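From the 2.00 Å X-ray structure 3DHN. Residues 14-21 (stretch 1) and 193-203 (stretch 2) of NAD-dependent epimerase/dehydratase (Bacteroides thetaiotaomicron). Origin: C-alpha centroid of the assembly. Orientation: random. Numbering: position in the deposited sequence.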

ATOM      1  N   GLY A  14      -6.928   8.210   6.304  1.00 30.44           N
ATOM      2  CA  GLY A  14      -7.925   7.517   5.506  1.00 30.01           C
ATOM      3  C   GLY A  14      -8.201   6.134   6.080  1.00 30.07           C
ATOM      4  O   GLY A  14      -7.595   5.735   7.076  1.00 28.78           O
ATOM      5  N   PHE A  15      -9.120   5.392   5.472  1.00 29.01           N
ATOM      6  CA  PHE A  15      -9.416   4.056   5.971  1.00 29.71           C
ATOM      7  C   PHE A  15      -8.152   3.175   5.992  1.00 30.15           C
ATOM      8  O   PHE A  15      -7.804   2.589   7.022  1.00 30.04           O
ATOM      9  CB  PHE A  15     -10.489   3.378   5.104  1.00 29.56           C
ATOM     10  CG  PHE A  15     -11.865   3.978   5.239  1.00 31.13           C
ATOM     11  CD1 PHE A  15     -12.359   4.354   6.489  1.00 35.82           C
ATOM     12  CD2 PHE A  15     -12.683   4.135   4.121  1.00 32.57           C
ATOM     13  CE1 PHE A  15     -13.645   4.877   6.624  1.00 32.73           C
ATOM     14  CE2 PHE A  15     -13.974   4.654   4.242  1.00 30.81           C
ATOM     15  CZ  PHE A  15     -14.456   5.024   5.498  1.00 31.42           C
ATOM     16  N   VAL A  16      -7.451   3.101   4.862  1.00 29.48           N
ATOM     17  CA  VAL A  16      -6.260   2.252   4.773  1.00 30.36           C
ATOM     18  C   VAL A  16      -5.062   2.718   5.607  1.00 29.25           C
ATOM     19  O   VAL A  16      -4.478   1.926   6.344  1.00 28.78           O
ATOM     20  CB  VAL A  16      -5.825   2.063   3.301  1.00 30.35           C
ATOM     21  CG1 VAL A  16      -4.662   1.092   3.215  1.00 30.61           C
ATOM     22  CG2 VAL A  16      -6.991   1.533   2.485  1.00 32.78           C
ATOM     23  N   GLY A  17      -4.704   3.993   5.489  1.00 29.27           N
ATOM     24  CA  GLY A  17      -3.582   4.530   6.247  1.00 28.74           C
ATOM     25  C   GLY A  17      -3.765   4.392   7.750  1.00 28.91           C
ATOM     26  O   GLY A  17      -2.812   4.082   8.481  1.00 28.48           O
ATOM     27  N   SER A  18      -4.990   4.613   8.215  1.00 26.85           N
ATOM     28  CA  SER A  18      -5.300   4.505   9.634  1.00 28.06           C
ATOM     29  C   SER A  18      -5.254   3.046  10.077  1.00 28.55           C
ATOM     30  O   SER A  18      -4.747   2.738  11.153  1.00 29.41           O
ATOM     31  CB  SER A  18      -6.689   5.090   9.924  1.00 26.37           C
ATOM     32  OG  SER A  18      -6.758   6.442   9.490  1.00 29.50           O
ATOM     33  N   ALA A  19      -5.781   2.148   9.248  1.00 29.24           N
ATOM     34  CA  ALA A  19      -5.775   0.722   9.570  1.00 29.20           C
ATOM     35  C   ALA A  19      -4.340   0.193   9.705  1.00 31.20           C
ATOM     36  O   ALA A  19      -4.067  -0.663  10.553  1.00 29.55           O
ATOM     37  CB  ALA A  19      -6.518  -0.064   8.490  1.00 28.56           C
ATOM     38  N   LEU A  20      -3.433   0.706   8.870  1.00 30.84           N
ATOM     39  CA  LEU A  20      -2.027   0.296   8.902  1.00 31.71           C
ATOM     40  C   LEU A  20      -1.328   0.860  10.144  1.00 31.99           C
ATOM     41  O   LEU A  20      -0.500   0.200  10.765  1.00 30.93           O
ATOM     42  CB  LEU A  20      -1.308   0.792   7.641  1.00 30.97           C
ATOM     43  CG  LEU A  20      -1.669   0.090   6.327  1.00 31.04           C
ATOM     44  CD1 LEU A  20      -1.213   0.929   5.134  1.00 28.02           C
ATOM     45  CD2 LEU A  20      -1.034  -1.290   6.303  1.00 29.59           C
ATOM     46  N   LEU A  21      -1.684   2.091  10.495  1.00 32.49           N
ATOM     47  CA  LEU A  21      -1.112   2.768  11.649  1.00 34.49           C
ATOM     48  C   LEU A  21      -1.392   2.013  12.946  1.00 34.92           C
ATOM     49  O   LEU A  21      -0.478   1.742  13.724  1.00 34.52           O
ATOM     50  CB  LEU A  21      -1.667   4.193  11.735  1.00 33.93           C
ATOM     51  CG  LEU A  21      -1.125   5.119  12.829  1.00 33.50           C
ATOM     52  CD1 LEU A  21       0.395   5.154  12.779  1.00 35.17           C
ATOM     53  CD2 LEU A  21      -1.699   6.519  12.624  1.00 34.72           C
ATOM     54  N   SER A 193     -11.500  -6.878   3.566  1.00 27.75           N
ATOM     55  CA  SER A 193     -11.725  -5.795   4.513  1.00 29.18           C
ATOM     56  C   SER A 193     -10.439  -4.989   4.629  1.00 29.74           C
ATOM     57  O   SER A 193      -9.342  -5.508   4.393  1.00 29.58           O
ATOM     58  CB  SER A 193     -12.091  -6.328   5.898  1.00 28.83           C
ATOM     59  OG  SER A 193     -10.964  -6.887   6.548  1.00 30.51           O
ATOM     60  N   VAL A 194     -10.584  -3.717   4.987  1.00 29.48           N
ATOM     61  CA  VAL A 194      -9.446  -2.831   5.169  1.00 27.24           C
ATOM     62  C   VAL A 194      -8.592  -3.358   6.321  1.00 27.01           C
ATOM     63  O   VAL A 194      -7.366  -3.321   6.265  1.00 25.59           O
ATOM     64  CB  VAL A 194      -9.911  -1.397   5.508  1.00 27.93           C
ATOM     65  CG1 VAL A 194      -8.744  -0.580   6.014  1.00 28.78           C
ATOM     66  CG2 VAL A 194     -10.500  -0.739   4.272  1.00 27.48           C
ATOM     67  N   GLU A 195      -9.248  -3.864   7.357  1.00 25.37           N
ATOM     68  CA  GLU A 195      -8.538  -4.395   8.512  1.00 27.50           C
ATOM     69  C   GLU A 195      -7.709  -5.641   8.160  1.00 27.30           C
ATOM     70  O   GLU A 195      -6.557  -5.766   8.587  1.00 26.51           O
ATOM     71  CB  GLU A 195      -9.529  -4.718   9.636  1.00 29.71           C
ATOM     72  CG  GLU A 195     -10.232  -3.500  10.247  1.00 31.86           C
ATOM     73  CD  GLU A 195     -11.216  -2.833   9.297  1.00 38.07           C
ATOM     74  OE1 GLU A 195     -11.740  -3.520   8.396  1.00 38.88           O
ATOM     75  OE2 GLU A 195     -11.484  -1.621   9.469  1.00 41.28           O
ATOM     76  N   ASP A 196      -8.279  -6.558   7.381  1.00 27.51           N
ATOM     77  CA  ASP A 196      -7.524  -7.759   7.002  1.00 28.22           C
ATOM     78  C   ASP A 196      -6.388  -7.437   6.039  1.00 28.31           C
ATOM     79  O   ASP A 196      -5.341  -8.101   6.061  1.00 28.89           O
ATOM     80  CB  ASP A 196      -8.437  -8.838   6.405  1.00 27.83           C
ATOM     81  CG  ASP A 196      -8.986  -9.788   7.463  1.00 30.79           C
ATOM     82  OD1 ASP A 196      -8.245 -10.084   8.431  1.00 30.88           O
ATOM     83  OD2 ASP A 196     -10.144 -10.254   7.328  1.00 33.12           O
ATOM     84  N   TYR A 197      -6.584  -6.418   5.200  1.00 27.54           N
ATOM     85  CA  TYR A 197      -5.538  -6.004   4.267  1.00 27.95           C
ATOM     86  C   TYR A 197      -4.351  -5.447   5.061  1.00 28.38           C
ATOM     87  O   TYR A 197      -3.187  -5.685   4.719  1.00 29.49           O
ATOM     88  CB  TYR A 197      -6.075  -4.943   3.293  1.00 26.33           C
ATOM     89  CG  TYR A 197      -5.010  -4.304   2.428  1.00 24.58           C
ATOM     90  CD1 TYR A 197      -4.231  -3.246   2.904  1.00 21.74           C
ATOM     91  CD2 TYR A 197      -4.764  -4.780   1.138  1.00 23.62           C
ATOM     92  CE1 TYR A 197      -3.227  -2.676   2.109  1.00 24.06           C
ATOM     93  CE2 TYR A 197      -3.773  -4.225   0.339  1.00 23.09           C
ATOM     94  CZ  TYR A 197      -3.008  -3.169   0.824  1.00 27.74           C
ATOM     95  OH  TYR A 197      -2.041  -2.605   0.015  1.00 24.52           O
ATOM     96  N   ALA A 198      -4.641  -4.708   6.125  1.00 28.97           N
ATOM     97  CA  ALA A 198      -3.577  -4.137   6.947  1.00 28.32           C
ATOM     98  C   ALA A 198      -2.823  -5.226   7.701  1.00 28.76           C
ATOM     99  O   ALA A 198      -1.592  -5.188   7.804  1.00 27.61           O
ATOM    100  CB  ALA A 198      -4.154  -3.127   7.934  1.00 27.96           C
ATOM    101  N   ALA A 199      -3.561  -6.193   8.239  1.00 27.92           N
ATOM    102  CA  ALA A 199      -2.941  -7.280   8.984  1.00 28.25           C
ATOM    103  C   ALA A 199      -1.948  -8.018   8.104  1.00 28.93           C
ATOM    104  O   ALA A 199      -0.868  -8.404   8.562  1.00 29.70           O
ATOM    105  CB  ALA A 199      -3.998  -8.247   9.495  1.00 27.45           C
ATOM    106  N   ALA A 200      -2.313  -8.213   6.839  1.00 28.58           N
ATOM    107  CA  ALA A 200      -1.446  -8.909   5.894  1.00 29.01           C
ATOM    108  C   ALA A 200      -0.197  -8.084   5.568  1.00 29.23           C
ATOM    109  O   ALA A 200       0.914  -8.623   5.490  1.00 29.91           O
ATOM    110  CB  ALA A 200      -2.214  -9.230   4.626  1.00 28.88           C
HETATM  111  N   MSE A 201      -0.379  -6.779   5.387  1.00 28.01           N
HETATM  112  CA  MSE A 201       0.735  -5.883   5.083  1.00 27.58           C
HETATM  113  C   MSE A 201       1.776  -5.890   6.206  1.00 26.59           C
HETATM  114  O   MSE A 201       2.976  -5.925   5.940  1.00 25.80           O
HETATM  115  CB  MSE A 201       0.229  -4.454   4.860  1.00 28.25           C
HETATM  116  CG  MSE A 201       1.323  -3.445   4.553  1.00 32.35           C
HETATM  117 SE   MSE A 201       2.202  -3.720   2.834  1.00 45.43          SE
HETATM  118  CE  MSE A 201       1.451  -2.205   1.869  1.00 36.57           C
ATOM    119  N   ILE A 202       1.332  -5.836   7.457  1.00 25.74           N
ATOM    120  CA  ILE A 202       2.289  -5.856   8.562  1.00 26.75           C
ATOM    121  C   ILE A 202       2.935  -7.241   8.703  1.00 27.82           C
ATOM    122  O   ILE A 202       4.061  -7.355   9.173  1.00 28.77           O
ATOM    123  CB  ILE A 202       1.644  -5.408   9.892  1.00 25.36           C
ATOM    124  CG1 ILE A 202       1.083  -3.990   9.732  1.00 27.60           C
ATOM    125  CG2 ILE A 202       2.708  -5.367  11.011  1.00 26.54           C
ATOM    126  CD1 ILE A 202       2.086  -2.997   9.131  1.00 24.97           C
ATOM    127  N   ASP A 203       2.224  -8.287   8.286  1.00 29.82           N
ATOM    128  CA  ASP A 203       2.782  -9.646   8.310  1.00 30.70           C
ATOM    129  C   ASP A 203       3.978  -9.701   7.341  1.00 30.51           C
ATOM    130  O   ASP A 203       5.006 -10.317   7.645  1.00 29.33           O
ATOM    131  CB  ASP A 203       1.745 -10.673   7.849  1.00 31.69           C
ATOM    132  CG  ASP A 203       0.813 -11.112   8.958  1.00 34.65           C
ATOM    133  OD1 ASP A 203       0.939 -10.598  10.095  1.00 36.66           O
ATOM    134  OD2 ASP A 203      -0.045 -11.975   8.689  1.00 35.76           O
TER

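The two helices lie close together: the CA atoms of Leu20 and Ala198 are 5.1 Å apart, and the helix axes come within 8.7 Å. No hydrogen bond crosses between them; the contact is made by van der Waals packing, mostly of apolar side chains. The axes run in broadly the same direction, inclined at 48°, and about 385 Å² of surface is buried, both sides summed. Small residues permit this spacing. Ala19 and Ala198 both direct CB toward the opposing helix, and their CB atoms meet at 3.9 Å; Ala198 CB also rests 3.6 Å from the carbonyl O of Ala19, a van der Waals approach to the backbone itself. At the start of the second helix, Val194 (chi1 t) points toward the first and inserts CG1 against the turn formed by Phe15, Val16 and Ala19: it lies 3.5 Å from Phe15 O, 4.0 Å from Val16 CA and 3.4 Å from Ala19 CB. The Phe15 ring leads away from the contact, leaving its CB 4.2 Å from Val194 CG2. Val16, in the t rotamer, sets CG1 4.2 Å from CE1 of the Tyr197 ring. Leu20 has the largest covered area, 87 Å². Its CA-to-CB bond points sideways, but the m, t rotamer brings CD2 to the other helix, 3.9 Å from Ala198 CA and 3.6 Å from CG of selenomethionine Met201, so CD2 packs against both Ala198 and Met201. Ile202 CD1 adds a looser contact 4.4 Å from Leu20 O. Two serine hydroxyls bond away from this seam: Ser193 OG caps the second helix by accepting from Asp196 N at 2.8 Å, while Ser18 OG donates to Gly14 O at 2.7 Å within the first stretch. Gly17 and Leu21 make no contact with the second helix, and the Leu21 CA-to-CB bond points away from it.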